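Local coordinates for protein serine protease MT3772 (Mycobacterium tuberculosis, PDB 3K6Z) that is a membrane-associated serine protease, present here as its trypsin-like protease domain, and probably helps the bacterium resist acid and oxidative stress, at residues R51-A56 against V87-V92. Residues are numbered along the deposited sequence; the frame is centred on the assembly and turned at random.
Sequences RVMTNA and VAILAV
The carbonyl oxygen V52 O receives the amide L90 N at 2.7 Å, nearly straight at the hydrogen (170°) and in the carbonyl plane, with the CA-H of I89 as a second, weaker donor. V52 N returns the bond to L90 O, and T54 pairs with A88 in the same reciprocal way, although A88 N reaches T54 O from above its carbonyl plane. M53 with I89 and R51 with A91 are non-hydrogen-bonded pairs. On the face of V52, T54, A88 and L90, small and branched residues fill the barrel interior: with chi1 at -173°, T54 OG1 lies anti to the backbone N and hydrogen-bonds T43 O, leaving CG2 to meet L90 CG at 3.9 Å. These antiparallel strands are neighbours in the N-terminal six-stranded barrel of the chymotrypsin-like fold. On the other face M53, flexible and unbranched, extends and then bends at chi3 (-74°), bringing CE to 3.6 Å from I89 CD1; F45, I47 and F102 also touch it. At the partly exposed end, A91 CB sits 3.6 Å from R51 NH1, over one guanidinium face but offset toward its rim, where a small methyl suits the flat group. N55 ends the strand and N-caps helix 56-59: its OD1 accepts H57 N, while ND2 bonds to Y143 O of the second subunit and to OG of S165, which with H57 and D86, just before V87, forms the predicted catalytic triad.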
ATOM      1  N   ARG A  51       4.092  19.722 -18.648  1.00 13.93           N
ATOM      2  CA  ARG A  51       4.088  18.416 -17.971  1.00 13.72           C
ATOM      3  C   ARG A  51       4.536  18.567 -16.524  1.00 13.40           C
ATOM      4  O   ARG A  51       5.598  19.139 -16.242  1.00 13.30           O
ATOM      5  CB  ARG A  51       4.981  17.405 -18.699  1.00 13.67           C
ATOM      6  CG  ARG A  51       4.512  17.011 -20.112  1.00 14.90           C
ATOM      7  CD  ARG A  51       3.160  16.308 -20.082  1.00 17.59           C
ATOM      8  NE  ARG A  51       2.674  15.936 -21.412  1.00 19.11           N
ATOM      9  CZ  ARG A  51       1.944  16.718 -22.206  1.00 19.94           C
ATOM     10  NH1 ARG A  51       1.605  17.947 -21.830  1.00 18.75           N
ATOM     11  NH2 ARG A  51       1.552  16.265 -23.391  1.00 21.18           N
ATOM     12  N   VAL A  52       3.719  18.024 -15.624  1.00 12.76           N
ATOM     13  CA  VAL A  52       3.898  18.121 -14.188  1.00 12.34           C
ATOM     14  C   VAL A  52       4.006  16.715 -13.580  1.00 12.60           C
ATOM     15  O   VAL A  52       3.123  15.868 -13.792  1.00 12.59           O
ATOM     16  CB  VAL A  52       2.712  18.875 -13.543  1.00 12.23           C
ATOM     17  CG1 VAL A  52       2.769  18.821 -12.017  1.00 11.91           C
ATOM     18  CG2 VAL A  52       2.699  20.335 -14.013  1.00 12.38           C
ATOM     19  N   MET A  53       5.081  16.474 -12.831  1.00 12.55           N
ATOM     20  CA  MET A  53       5.189  15.240 -12.053  1.00 12.75           C
ATOM     21  C   MET A  53       4.575  15.423 -10.678  1.00 12.88           C
ATOM     22  O   MET A  53       4.734  16.470 -10.045  1.00 12.89           O
ATOM     23  CB  MET A  53       6.636  14.796 -11.914  1.00 12.75           C
ATOM     24  CG  MET A  53       6.762  13.471 -11.164  1.00 15.31           C
ATOM     25  SD  MET A  53       8.447  12.871 -11.181  1.00 17.12           S
ATOM     26  CE  MET A  53       8.558  12.302 -12.874  1.00 17.61           C
ATOM     27  N   THR A  54       3.871  14.397 -10.216  1.00 12.35           N
ATOM     28  CA  THR A  54       3.267  14.426  -8.893  1.00 12.89           C
ATOM     29  C   THR A  54       3.170  13.013  -8.318  1.00 13.32           C
ATOM     30  O   THR A  54       3.675  12.071  -8.913  1.00 12.74           O
ATOM     31  CB  THR A  54       1.879  15.135  -8.913  1.00 12.19           C
ATOM     32  OG1 THR A  54       1.393  15.286  -7.566  1.00 12.76           O
ATOM     33  CG2 THR A  54       0.851  14.357  -9.774  1.00 14.12           C
ATOM     34  N   ASN A  55       2.549  12.914  -7.148  1.00 14.54           N
ATOM     35  CA  ASN A  55       2.269  11.651  -6.451  1.00 15.56           C
ATOM     36  C   ASN A  55       1.086  10.955  -7.129  1.00 15.53           C
ATOM     37  O   ASN A  55       0.019  11.547  -7.283  1.00 15.09           O
ATOM     38  CB  ASN A  55       1.958  11.976  -4.973  1.00 16.42           C
ATOM     39  CG  ASN A  55       1.454  10.773  -4.175  1.00 19.01           C
ATOM     40  OD1 ASN A  55       1.741   9.622  -4.507  1.00 19.46           O
ATOM     41  ND2 ASN A  55       0.706  11.050  -3.092  1.00 21.31           N
ATOM     42  N   ALA A  56       1.276   9.700  -7.549  1.00 15.86           N
ATOM     43  CA  ALA A  56       0.182   8.917  -8.133  1.00 16.72           C
ATOM     44  C   ALA A  56      -1.059   8.895  -7.237  1.00 17.11           C
ATOM     45  O   ALA A  56      -2.180   8.936  -7.726  1.00 17.80           O
ATOM     46  CB  ALA A  56       0.649   7.485  -8.434  1.00 16.78           C
ATOM     47  N   VAL A  87       4.612   7.605  -8.900  1.00 15.09           N
ATOM     48  CA  VAL A  87       4.518   8.929  -9.497  1.00 15.12           C
ATOM     49  C   VAL A  87       3.613   8.925 -10.720  1.00 14.84           C
ATOM     50  O   VAL A  87       3.454   7.905 -11.404  1.00 14.35           O
ATOM     51  CB  VAL A  87       5.901   9.503  -9.899  1.00 15.49           C
ATOM     52  CG1 VAL A  87       6.788   9.703  -8.671  1.00 14.76           C
ATOM     53  CG2 VAL A  87       6.589   8.628 -10.956  1.00 15.27           C
ATOM     54  N   ALA A  88       3.034  10.086 -10.997  1.00 14.09           N
ATOM     55  CA  ALA A  88       2.208  10.257 -12.164  1.00 13.45           C
ATOM     56  C   ALA A  88       2.643  11.521 -12.887  1.00 13.46           C
ATOM     57  O   ALA A  88       3.278  12.398 -12.295  1.00 13.12           O
ATOM     58  CB  ALA A  88       0.750  10.339 -11.773  1.00 13.93           C
ATOM     59  N   ILE A  89       2.312  11.586 -14.170  1.00 13.01           N
ATOM     60  CA  ILE A  89       2.609  12.764 -14.979  1.00 12.90           C
ATOM     61  C   ILE A  89       1.281  13.376 -15.400  1.00 12.94           C
ATOM     62  O   ILE A  89       0.403  12.664 -15.891  1.00 12.05           O
ATOM     63  CB  ILE A  89       3.435  12.403 -16.237  1.00 13.31           C
ATOM     64  CG1 ILE A  89       4.664  11.550 -15.884  1.00 13.55           C
ATOM     65  CG2 ILE A  89       3.851  13.672 -17.007  1.00 13.05           C
ATOM     66  CD1 ILE A  89       5.647  12.201 -14.942  1.00 16.92           C
ATOM     67  N   LEU A  90       1.150  14.693 -15.202  1.00 12.44           N
ATOM     68  CA  LEU A  90      -0.043  15.448 -15.591  1.00 13.11           C
ATOM     69  C   LEU A  90       0.241  16.294 -16.825  1.00 13.03           C
ATOM     70  O   LEU A  90       1.313  16.891 -16.928  1.00 12.99           O
ATOM     71  CB  LEU A  90      -0.505  16.370 -14.448  1.00 12.96           C
ATOM     72  CG  LEU A  90      -0.722  15.764 -13.056  1.00 14.40           C
ATOM     73  CD1 LEU A  90      -1.174  16.853 -12.094  1.00 15.12           C
ATOM     74  CD2 LEU A  90      -1.762  14.653 -13.144  1.00 15.41           C
ATOM     75  N   ALA A  91      -0.717  16.336 -17.756  1.00 13.64           N
ATOM     76  CA  ALA A  91      -0.664  17.256 -18.901  1.00 14.00           C
ATOM     77  C   ALA A  91      -1.422  18.520 -18.535  1.00 14.11           C
ATOM     78  O   ALA A  91      -2.561  18.452 -18.075  1.00 14.17           O
ATOM     79  CB  ALA A  91      -1.261  16.608 -20.152  1.00 14.03           C
ATOM     80  N   VAL A  92      -0.783  19.673 -18.728  1.00 14.52           N
ATOM     81  CA  VAL A  92      -1.342  20.958 -18.301  1.00 14.91           C
ATOM     82  C   VAL A  92      -1.155  22.014 -19.400  1.00 15.17           C
ATOM     83  O   VAL A  92      -0.160  22.740 -19.395  1.00 15.52           O
ATOM     84  CB  VAL A  92      -0.714  21.467 -16.962  1.00 14.98           C
ATOM     85  CG1 VAL A  92      -1.525  22.609 -16.389  1.00 14.71           C
ATOM     86  CG2 VAL A  92      -0.593  20.341 -15.918  1.00 15.35           C
TER